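Local coordinates for tudor domain-containing protein 1 (Mus musculus, PDB 4B9W), which acts in piRNA-mediated transposon repression during spermatogenesis, binding arginine-methylated Piwi proteins, and is represented here by its third extended Tudor domain, at residues Val11-Val22 with Phe32-Asp40; Ala41-Leu52 with Gln120-Gly128. All coordinates share one frame; numbering follows the deposited sequence.

How the interactions relate
From the N terminus, the chain runs through residues 11-22, turns back after strand 18-26 and returns along strand 31-36, so interaction 1 closes a short hairpin loop. Helix 41-57 follows directly, and its first turns open interaction 2, which closes only after the five-stranded Tudor barrel, when residues 120-128 lead toward strand 129-133. The two contacts are thus in series, neither enclosing nor crossing the other. They still meet at their border: Asp-39 O lies 3.0 Å from Lys-44 NZ, a probable hydrogen bond, and Leu-37 packs on Leu-42. Interaction 1 joins two strands of the nuclease-like sheet and the loops at their ends; interaction 2 pairs two connections running between that sheet and the barrel.

Interaction 1 of 2, residues Val11-Val22 with Phe32-Asp40; sequences VEFTVDETVDVV and FYCHFLKDD
The beta hairpin of strands 18-26 and 31-36 sets Val-22 beside His-35 and Val-21 beside Phe-36, a register established by its backbone bonds. Val-22 and His-35 are an antiparallel hydrogen-bonded pair: Val-22 N reaches His-35 O at 3.1 Å, and His-35 N answers to Val-22 O at 2.9 Å. Farther along, Leu-37 N donates to Asp-20 O at 2.8 Å in an almost straight bond (175° at the hydrogen), and a water bridges Asp-20 N and Leu-37 O.

Val-21 and Phe-36 form the non-hydrogen-bonded pair. Val-21 CG1 stands 3.6 Å from the centroid of the Phe-36 ring, a CH-pi contact over one face. On the opposite face Phe-13 brings its edge, with CZ above the ring centre and the planes at 60°, an edge-to-face stack. Val-19 CG1 abuts the rim in the ring plane, 3.3 Å from Phe-36 CD2. With a leucine in place of Phe-36, Phe-13 would probably lose its edge-to-face partner and Val-21 CG1 its CH-pi contact.

This hairpin belongs to the staphylococcal-nuclease-like part of the extended Tudor domain, an OB-type fold, and strand 160-168 flanks its first strand. Beyond it, Lys-38 turns its CG between backbone N and carbonyl carbon (chi1 57°) and then runs extended, carrying NZ to Glu-12 O at 2.6 Å. The same NZ makes a salt bridge to Glu-17 OE2 at 3.1 Å, on the syn lone pair, while Glu-17 OE1 accepts from Thr-14 N across the type II turn joining those two residues.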
loop_
_atom_site.group_PDB
_atom_site.type_symbol
_atom_site.label_atom_id
_atom_site.label_comp_id
_atom_site.label_asym_id
_atom_site.label_seq_id
_atom_site.Cartn_x
_atom_site.Cartn_y
_atom_site.Cartn_z
ATOM N N VAL A 11 -14.657 -2.338 14.141
ATOM C CA VAL A 11 -15.878 -1.683 14.565
ATOM C C VAL A 11 -16.890 -1.956 13.463
ATOM O O VAL A 11 -16.539 -1.983 12.281
ATOM C CB VAL A 11 -15.707 -0.154 14.764
ATOM C CG1 VAL A 11 -17.025 0.489 15.176
ATOM C CG2 VAL A 11 -14.640 0.119 15.807
ATOM N N GLU A 12 -18.135 -2.185 13.864
ATOM C CA GLU A 12 -19.191 -2.557 12.932
ATOM C C GLU A 12 -20.261 -1.477 12.868
ATOM O O GLU A 12 -20.547 -0.822 13.882
ATOM C CB GLU A 12 -19.797 -3.905 13.347
ATOM C CG GLU A 12 -18.830 -5.086 13.224
ATOM C CD GLU A 12 -18.432 -5.362 11.792
ATOM O OE1 GLU A 12 -18.991 -4.690 10.902
ATOM O OE2 GLU A 12 -17.583 -6.253 11.534
ATOM N N PHE A 13 -20.839 -1.321 11.671
ATOM C CA PHE A 13 -21.840 -0.288 11.377
ATOM C C PHE A 13 -23.092 -0.803 10.675
ATOM O O PHE A 13 -23.084 -1.849 10.020
ATOM C CB PHE A 13 -21.232 0.793 10.451
ATOM C CG PHE A 13 -19.978 1.402 10.984
ATOM C CD1 PHE A 13 -20.034 2.464 11.887
ATOM C CD2 PHE A 13 -18.744 0.889 10.633
ATOM C CE1 PHE A 13 -18.880 3.009 12.410
ATOM C CE2 PHE A 13 -17.581 1.443 11.149
ATOM C CZ PHE A 13 -17.648 2.495 12.035
ATOM N N THR A 14 -24.157 -0.006 10.758
ATOM C CA THR A 14 -25.305 -0.184 9.886
ATOM C C THR A 14 -25.351 0.923 8.809
ATOM O O THR A 14 -24.902 2.062 9.026
ATOM C CB THR A 14 -26.615 -0.221 10.677
ATOM O OG1 THR A 14 -26.794 1.032 11.324
ATOM C CG2 THR A 14 -26.604 -1.371 11.724
ATOM N N VAL A 15 -25.914 0.573 7.654
ATOM C CA VAL A 15 -25.995 1.508 6.543
ATOM C C VAL A 15 -26.850 2.689 7.002
ATOM O O VAL A 15 -27.854 2.501 7.682
ATOM C CB VAL A 15 -26.547 0.831 5.269
ATOM C CG1 VAL A 15 -26.703 1.833 4.140
ATOM C CG2 VAL A 15 -25.626 -0.315 4.847
ATOM N N ASP A 16 -26.382 3.896 6.685
ATOM C CA ASP A 16 -26.965 5.173 7.138
ATOM C C ASP A 16 -26.880 5.482 8.627
ATOM O O ASP A 16 -27.474 6.466 9.078
ATOM C CB ASP A 16 -28.408 5.343 6.662
ATOM C CG ASP A 16 -28.486 5.683 5.206
ATOM O OD1 ASP A 16 -27.490 6.220 4.656
ATOM O OD2 ASP A 16 -29.551 5.415 4.603
ATOM N N GLU A 17 -26.096 4.703 9.371
ATOM C CA GLU A 17 -25.768 5.056 10.752
ATOM C C GLU A 17 -25.103 6.432 10.821
ATOM O O GLU A 17 -24.219 6.747 10.025
ATOM C CB GLU A 17 -24.844 4.008 11.359
ATOM C CG GLU A 17 -24.560 4.216 12.836
ATOM C CD GLU A 17 -23.697 3.117 13.434
ATOM O OE1 GLU A 17 -23.652 1.987 12.873
ATOM O OE2 GLU A 17 -23.082 3.377 14.487
ATOM N N THR A 18 -25.545 7.270 11.754
ATOM C CA THR A 18 -24.868 8.549 11.987
ATOM C C THR A 18 -24.158 8.529 13.334
ATOM O O THR A 18 -24.724 8.133 14.352
ATOM C CB THR A 18 -25.821 9.741 11.900
ATOM O OG1 THR A 18 -26.833 9.603 12.900
ATOM C CG2 THR A 18 -26.452 9.790 10.561
ATOM N N VAL A 19 -22.895 8.921 13.314
ATOM C CA VAL A 19 -22.022 8.740 14.445
ATOM C C VAL A 19 -20.904 9.789 14.409
ATOM O O VAL A 19 -20.422 10.174 13.353
ATOM C CB VAL A 19 -21.463 7.299 14.448
ATOM C CG1 VAL A 19 -20.839 6.985 13.098
ATOM C CG2 VAL A 19 -20.487 7.086 15.610
ATOM N N ASP A 20 -20.524 10.279 15.575
ATOM C CA ASP A 20 -19.471 11.281 15.655
ATOM C C ASP A 20 -18.111 10.610 15.491
ATOM O O ASP A 20 -17.888 9.489 15.959
ATOM C CB ASP A 20 -19.543 12.067 16.959
ATOM C CG ASP A 20 -20.711 13.048 16.989
ATOM O OD1 ASP A 20 -21.136 13.557 15.919
ATOM O OD2 ASP A 20 -21.209 13.307 18.094
ATOM N N VAL A 21 -17.238 11.305 14.775
ATOM C CA VAL A 21 -15.891 10.860 14.518
ATOM C C VAL A 21 -14.878 11.952 14.837
ATOM O O VAL A 21 -15.193 13.148 14.856
ATOM C CB VAL A 21 -15.709 10.442 13.042
ATOM C CG1 VAL A 21 -16.675 9.319 12.676
ATOM C CG2 VAL A 21 -15.856 11.637 12.107
ATOM N N VAL A 22 -13.664 11.508 15.122
ATOM C CA VAL A 22 -12.472 12.329 15.098
ATOM C C VAL A 22 -11.555 11.578 14.136
ATOM O O VAL A 22 -11.467 10.343 14.193
ATOM C CB VAL A 22 -11.779 12.475 16.489
ATOM C CG1 VAL A 22 -12.500 13.514 17.352
ATOM C CG2 VAL A 22 -11.697 11.138 17.211
ATOM N N PHE A 32 -8.688 8.008 4.755
ATOM C CA PHE A 32 -8.406 8.555 6.049
ATOM C C PHE A 32 -9.015 7.662 7.097
ATOM O O PHE A 32 -9.887 6.852 6.801
ATOM C CB PHE A 32 -8.911 10.001 6.179
ATOM C CG PHE A 32 -10.398 10.155 6.020
ATOM C CD1 PHE A 32 -10.979 10.153 4.771
ATOM C CD2 PHE A 32 -11.227 10.306 7.147
ATOM C CE1 PHE A 32 -12.355 10.293 4.623
ATOM C CE2 PHE A 32 -12.594 10.447 7.006
ATOM C CZ PHE A 32 -13.156 10.454 5.740
ATOM N N TYR A 33 -8.531 7.803 8.322
ATOM C CA TYR A 33 -8.905 6.913 9.388
ATOM C C TYR A 33 -9.587 7.686 10.496
ATOM O O TYR A 33 -9.160 8.787 10.838
ATOM C CB TYR A 33 -7.654 6.185 9.890
ATOM C CG TYR A 33 -7.174 5.179 8.890
ATOM C CD1 TYR A 33 -6.424 5.568 7.788
ATOM C CD2 TYR A 33 -7.518 3.848 9.007
ATOM C CE1 TYR A 33 -6.012 4.647 6.845
ATOM C CE2 TYR A 33 -7.099 2.919 8.068
ATOM C CZ TYR A 33 -6.356 3.322 7.000
ATOM O OH TYR A 33 -5.947 2.406 6.078
ATOM N N CYS A 34 -10.655 7.105 11.041
ATOM C CA CYS A 34 -11.428 7.761 12.089
ATOM C C CYS A 34 -11.589 6.867 13.296
ATOM O O CYS A 34 -11.699 5.648 13.168
ATOM C CB CYS A 34 -12.831 8.125 11.590
ATOM S SG CYS A 34 -12.921 9.427 10.331
ATOM N N HIS A 35 -11.597 7.492 14.468
ATOM C CA HIS A 35 -12.209 6.908 15.633
ATOM C C HIS A 35 -13.671 7.275 15.628
ATOM O O HIS A 35 -14.021 8.460 15.557
ATOM C CB HIS A 35 -11.566 7.426 16.894
ATOM C CG HIS A 35 -10.143 6.990 17.072
ATOM N ND1 HIS A 35 -9.210 7.779 17.655
ATOM C CD2 HIS A 35 -9.509 5.816 16.722
ATOM C CE1 HIS A 35 -8.037 7.132 17.686
ATOM N NE2 HIS A 35 -8.215 5.925 17.105
ATOM N N PHE A 36 -14.530 6.254 15.681
ATOM C CA PHE A 36 -15.972 6.428 15.800
ATOM C C PHE A 36 -16.368 6.454 17.287
ATOM O O PHE A 36 -16.066 5.518 18.052
ATOM C CB PHE A 36 -16.696 5.351 14.990
ATOM C CG PHE A 36 -16.582 5.556 13.497
ATOM C CD1 PHE A 36 -15.389 5.338 12.839
ATOM C CD2 PHE A 36 -17.663 6.007 12.762
ATOM C CE1 PHE A 36 -15.287 5.520 11.470
ATOM C CE2 PHE A 36 -17.576 6.204 11.390
ATOM C CZ PHE A 36 -16.387 5.967 10.742
ATOM N N LEU A 37 -16.969 7.560 17.709
ATOM C CA LEU A 37 -17.200 7.808 19.128
ATOM C C LEU A 37 -18.533 7.215 19.537
ATOM O O LEU A 37 -19.538 7.925 19.705
ATOM C CB LEU A 37 -17.129 9.305 19.458
ATOM C CG LEU A 37 -15.930 10.109 18.945
ATOM C CD1 LEU A 37 -16.097 11.584 19.304
ATOM C CD2 LEU A 37 -14.608 9.569 19.465
ATOM N N LYS A 38 -18.545 5.892 19.640
ATOM C CA LYS A 38 -19.700 5.157 20.136
ATOM C C LYS A 38 -19.223 4.050 21.072
ATOM O O LYS A 38 -18.024 3.759 21.145
ATOM C CB LYS A 38 -20.549 4.598 18.987
ATOM C CG LYS A 38 -19.849 3.680 17.996
ATOM C CD LYS A 38 -20.873 3.039 17.059
ATOM C CE LYS A 38 -20.263 1.890 16.259
ATOM N NZ LYS A 38 -21.289 1.072 15.546
ATOM N N ASP A 39 -20.159 3.471 21.810
ATOM C CA ASP A 39 -19.869 2.339 22.689
ATOM C C ASP A 39 -18.675 2.566 23.628
ATOM O O ASP A 39 -17.961 1.615 23.940
ATOM C CB ASP A 39 -19.623 1.083 21.834
ATOM C CG ASP A 39 -20.800 0.753 20.929
ATOM O OD1 ASP A 39 -21.950 0.913 21.395
ATOM O OD2 ASP A 39 -20.584 0.341 19.761
ATOM N N ASP A 40 -18.450 3.803 24.073
ATOM C CA ASP A 40 -17.334 4.118 24.981
ATOM C C ASP A 40 -15.943 3.779 24.380
ATOM O O ASP A 40 -14.992 3.461 25.109
ATOM C CB ASP A 40 -17.510 3.398 26.332
ATOM C CG ASP A 40 -18.779 3.809 27.065
ATOM O OD1 ASP A 40 -19.116 5.010 27.048
ATOM O OD2 ASP A 40 -19.429 2.926 27.684
HETATM O O HOH W 1 -21.205 9.014 17.955
#

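Interaction 2 of 2, residues Ala41-Leu52 with Gln120-Gly128; sequences ALEKLDDLNQSL and QFLLLPFQG
Phe-121 presents one ring face to Leu-52, whose CD2 sits 3.6 Å from the ring centroid and 18° off its normal, a CH-pi contact displaced toward the rim. Two more residues of the helix meet the same ring obliquely: Leu-48 CD1 comes to 3.5 Å from Phe-121 CD1, and Ser-51 CB lies 3.7 Å from Phe-121 CE1. Ring carbons CG and CD1 thus rest against both Leu-48 and Leu-52, one helical turn apart, which probably limits the tilt of the phenyl group.

Leu-124 carries the next part of the contact. Its CG is anti to the backbone N (chi1 -174°), which carries the branched end to the helix, where the two methyls part. CD1 presses on Lys-44 CB at 3.4 Å, a close carbon-carbon approach, while CD2 reaches Leu-45 CA at 3.7 Å and Leu-48 CD2 at 3.9 Å.

The contacting positions 41, 44, 45, 48, 51 and 52 recur every three or four residues and so mark one side of helix 41-57. In the extended Tudor architecture this helix connects the nuclease-like part to the Tudor barrel, and residues 120-128 make the return connection alongside it. Arg-84 of the barrel strand 81-90 hydrogen-bonds to Phe-121 O and Leu-124 O, giving these loop carbonyls a polar partner next to the apolar contact.

Near the helix start, Gln-127 bends at chi2 (-64°) and lays OE1 3.4 Å from Ala-41 CB, while its NE2 donates to Pro-125 O at 3.0 Å, from above the carbonyl plane.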
loop_
_atom_site.group_PDB
_atom_site.type_symbol
_atom_site.label_atom_id
_atom_site.label_comp_id
_atom_site.label_asym_id
_atom_site.label_seq_id
_atom_site.Cartn_x
_atom_site.Cartn_y
_atom_site.Cartn_z
ATOM N N ALA A 41 -15.831 3.896 23.058
ATOM C CA ALA A 41 -14.613 3.538 22.316
ATOM C C ALA A 41 -13.346 4.187 22.849
ATOM O O ALA A 41 -12.404 3.482 23.201
ATOM C CB ALA A 41 -14.775 3.873 20.830
ATOM N N LEU A 42 -13.311 5.524 22.871
ATOM C CA LEU A 42 -12.107 6.240 23.240
ATOM C C LEU A 42 -11.635 5.803 24.628
ATOM O O LEU A 42 -10.447 5.630 24.848
ATOM C CB LEU A 42 -12.293 7.763 23.171
ATOM C CG LEU A 42 -12.287 8.410 21.770
ATOM C CD1 LEU A 42 -12.070 9.922 21.848
ATOM C CD2 LEU A 42 -11.248 7.760 20.851
ATOM N N GLU A 43 -12.572 5.584 25.549
ATOM C CA GLU A 43 -12.194 5.200 26.903
ATOM C C GLU A 43 -11.697 3.746 26.974
ATOM O O GLU A 43 -10.689 3.462 27.621
ATOM C CB GLU A 43 -13.358 5.400 27.864
ATOM C CG GLU A 43 -12.961 5.007 29.281
ATOM C CD GLU A 43 -14.007 5.335 30.310
ATOM O OE1 GLU A 43 -15.143 5.684 29.922
ATOM O OE2 GLU A 43 -13.683 5.231 31.516
ATOM N N LYS A 44 -12.412 2.826 26.331
ATOM C CA LYS A 44 -11.966 1.430 26.280
ATOM C C LYS A 44 -10.598 1.302 25.600
ATOM O O LYS A 44 -9.763 0.493 26.022
ATOM C CB LYS A 44 -12.988 0.556 25.543
ATOM C CG LYS A 44 -14.245 0.255 26.335
ATOM C CD LYS A 44 -15.361 -0.248 25.432
ATOM C CE LYS A 44 -16.496 -0.888 26.226
ATOM N NZ LYS A 44 -17.669 -1.089 25.321
ATOM N N LEU A 45 -10.371 2.104 24.548
ATOM C CA LEU A 45 -9.084 2.107 23.857
ATOM C C LEU A 45 -7.944 2.657 24.732
ATOM O O LEU A 45 -6.861 2.081 24.750
ATOM C CB LEU A 45 -9.177 2.893 22.553
ATOM C CG LEU A 45 -7.896 2.984 21.739
ATOM C CD1 LEU A 45 -7.417 1.593 21.336
ATOM C CD2 LEU A 45 -8.175 3.890 20.548
ATOM N N ASP A 46 -8.182 3.755 25.453
ATOM C CA ASP A 46 -7.248 4.218 26.513
ATOM C C ASP A 46 -6.941 3.125 27.537
ATOM O O ASP A 46 -5.788 2.908 27.913
ATOM C CB ASP A 46 -7.833 5.408 27.289
ATOM C CG ASP A 46 -7.774 6.713 26.523
ATOM O OD1 ASP A 46 -6.908 6.869 25.632
ATOM O OD2 ASP A 46 -8.600 7.610 26.836
ATOM N N ASP A 47 -7.974 2.433 27.999
ATOM C CA ASP A 47 -7.767 1.392 29.010
ATOM C C ASP A 47 -6.930 0.215 28.491
ATOM O O ASP A 47 -6.047 -0.285 29.199
ATOM C CB ASP A 47 -9.110 0.912 29.560
ATOM C CG ASP A 47 -9.806 1.979 30.407
ATOM O OD1 ASP A 47 -9.106 2.715 31.146
ATOM O OD2 ASP A 47 -11.046 2.086 30.326
ATOM N N LEU A 48 -7.205 -0.212 27.261
ATOM C CA LEU A 48 -6.455 -1.284 26.617
ATOM C C LEU A 48 -4.990 -0.897 26.458
ATOM O O LEU A 48 -4.095 -1.693 26.738
ATOM C CB LEU A 48 -7.065 -1.624 25.253
ATOM C CG LEU A 48 -6.267 -2.598 24.373
ATOM C CD1 LEU A 48 -6.073 -3.927 25.091
ATOM C CD2 LEU A 48 -6.929 -2.791 23.022
ATOM N N ASN A 49 -4.756 0.329 25.992
ATOM C CA ASN A 49 -3.407 0.848 25.771
ATOM C C ASN A 49 -2.607 0.942 27.052
ATOM O O ASN A 49 -1.404 0.649 27.076
ATOM C CB ASN A 49 -3.468 2.219 25.090
ATOM C CG ASN A 49 -3.890 2.115 23.629
ATOM O OD1 ASN A 49 -3.785 1.045 23.020
ATOM N ND2 ASN A 49 -4.388 3.224 23.068
ATOM N N GLN A 50 -3.274 1.351 28.124
ATOM C CA GLN A 50 -2.663 1.315 29.435
ATOM C C GLN A 50 -2.276 -0.128 29.764
ATOM O O GLN A 50 -1.154 -0.398 30.177
ATOM C CB GLN A 50 -3.619 1.893 30.486
ATOM C CG GLN A 50 -3.113 1.760 31.907
ATOM C CD GLN A 50 -1.721 2.304 32.059
ATOM O OE1 GLN A 50 -1.520 3.501 31.896
ATOM N NE2 GLN A 50 -0.739 1.429 32.352
ATOM N N SER A 51 -3.191 -1.060 29.548
ATOM C CA SER A 51 -2.904 -2.460 29.837
ATOM C C SER A 51 -1.763 -2.999 28.977
ATOM O O SER A 51 -1.011 -3.855 29.430
ATOM C CB SER A 51 -4.151 -3.327 29.667
ATOM O OG SER A 51 -5.079 -3.070 30.706
ATOM N N LEU A 52 -1.632 -2.496 27.747
ATOM C CA LEU A 52 -0.546 -2.912 26.853
ATOM C C LEU A 52 0.786 -2.349 27.306
ATOM O O LEU A 52 1.817 -2.983 27.095
ATOM C CB LEU A 52 -0.791 -2.464 25.393
ATOM C CG LEU A 52 -1.913 -3.116 24.576
ATOM C CD1 LEU A 52 -1.772 -2.760 23.093
ATOM C CD2 LEU A 52 -1.962 -4.626 24.746
ATOM N N GLN A 120 -6.684 -11.643 25.212
ATOM C CA GLN A 120 -7.522 -10.759 26.017
ATOM C C GLN A 120 -7.378 -9.316 25.592
ATOM O O GLN A 120 -8.219 -8.494 25.925
ATOM C CB GLN A 120 -7.218 -10.875 27.503
ATOM C CG GLN A 120 -5.765 -10.664 27.873
ATOM C CD GLN A 120 -5.067 -11.979 28.141
ATOM O OE1 GLN A 120 -5.143 -12.928 27.333
ATOM N NE2 GLN A 120 -4.387 -12.053 29.285
ATOM N N PHE A 121 -6.291 -9.009 24.886
ATOM C CA PHE A 121 -6.098 -7.687 24.308
ATOM C C PHE A 121 -6.743 -7.525 22.934
ATOM O O PHE A 121 -6.619 -6.470 22.330
ATOM C CB PHE A 121 -4.600 -7.379 24.194
ATOM C CG PHE A 121 -3.882 -7.355 25.513
ATOM C CD1 PHE A 121 -4.333 -6.545 26.550
ATOM C CD2 PHE A 121 -2.742 -8.118 25.711
ATOM C CE1 PHE A 121 -3.661 -6.505 27.760
ATOM C CE2 PHE A 121 -2.072 -8.101 26.926
ATOM C CZ PHE A 121 -2.524 -7.282 27.948
ATOM N N LEU A 122 -7.421 -8.558 22.446
ATOM C CA LEU A 122 -8.040 -8.531 21.121
ATOM C C LEU A 122 -9.565 -8.539 21.212
ATOM O O LEU A 122 -10.249 -8.681 20.206
ATOM C CB LEU A 122 -7.573 -9.721 20.282
ATOM C CG LEU A 122 -6.114 -9.805 19.827
ATOM C CD1 LEU A 122 -5.895 -11.152 19.156
ATOM C CD2 LEU A 122 -5.751 -8.670 18.873
ATOM N N LEU A 123 -10.101 -8.366 22.413
ATOM C CA LEU A 123 -11.565 -8.305 22.593
ATOM C C LEU A 123 -12.174 -6.997 22.055
ATOM O O LEU A 123 -13.215 -7.021 21.398
ATOM C CB LEU A 123 -11.914 -8.479 24.072
ATOM C CG LEU A 123 -11.473 -9.832 24.635
ATOM C CD1 LEU A 123 -11.740 -9.915 26.137
ATOM C CD2 LEU A 123 -12.190 -10.945 23.885
ATOM N N LEU A 124 -11.539 -5.870 22.346
ATOM C CA LEU A 124 -11.976 -4.585 21.834
ATOM C C LEU A 124 -11.810 -4.580 20.302
ATOM O O LEU A 124 -10.762 -4.947 19.786
ATOM C CB LEU A 124 -11.152 -3.472 22.464
ATOM C CG LEU A 124 -11.545 -2.034 22.167
ATOM C CD1 LEU A 124 -12.829 -1.640 22.907
ATOM C CD2 LEU A 124 -10.379 -1.129 22.529
ATOM N N PRO A 125 -12.864 -4.212 19.563
ATOM C CA PRO A 125 -12.700 -4.166 18.100
ATOM C C PRO A 125 -11.601 -3.195 17.715
ATOM O O PRO A 125 -11.387 -2.204 18.414
ATOM C CB PRO A 125 -14.072 -3.664 17.594
ATOM C CG PRO A 125 -15.023 -3.989 18.703
ATOM C CD PRO A 125 -14.248 -3.951 19.987
ATOM N N PHE A 126 -10.924 -3.467 16.601
ATOM C CA PHE A 126 -9.954 -2.525 16.060
ATOM C C PHE A 126 -10.626 -1.205 15.687
ATOM O O PHE A 126 -11.684 -1.182 15.056
ATOM C CB PHE A 126 -9.175 -3.127 14.875
ATOM C CG PHE A 126 -8.298 -4.319 15.231
ATOM C CD1 PHE A 126 -8.090 -4.730 16.554
ATOM C CD2 PHE A 126 -7.651 -5.037 14.217
ATOM C CE1 PHE A 126 -7.281 -5.820 16.839
ATOM C CE2 PHE A 126 -6.838 -6.133 14.512
ATOM C CZ PHE A 126 -6.663 -6.528 15.816
ATOM N N GLN A 127 -9.992 -0.103 16.094
ATOM C CA GLN A 127 -10.660 1.218 16.148
ATOM C C GLN A 127 -10.268 2.180 15.037
ATOM O O GLN A 127 -10.929 3.184 14.863
ATOM C CB GLN A 127 -10.372 1.904 17.479
ATOM C CG GLN A 127 -10.984 1.251 18.694
ATOM C CD GLN A 127 -12.497 1.265 18.693
ATOM O OE1 GLN A 127 -13.118 2.264 18.344
ATOM N NE2 GLN A 127 -13.106 0.144 19.102
ATOM N N GLY A 128 -9.188 1.901 14.312
ATOM C CA GLY A 128 -8.781 2.727 13.189
ATOM C C GLY A 128 -9.534 2.294 11.943
ATOM O O GLY A 128 -9.100 1.388 11.205
#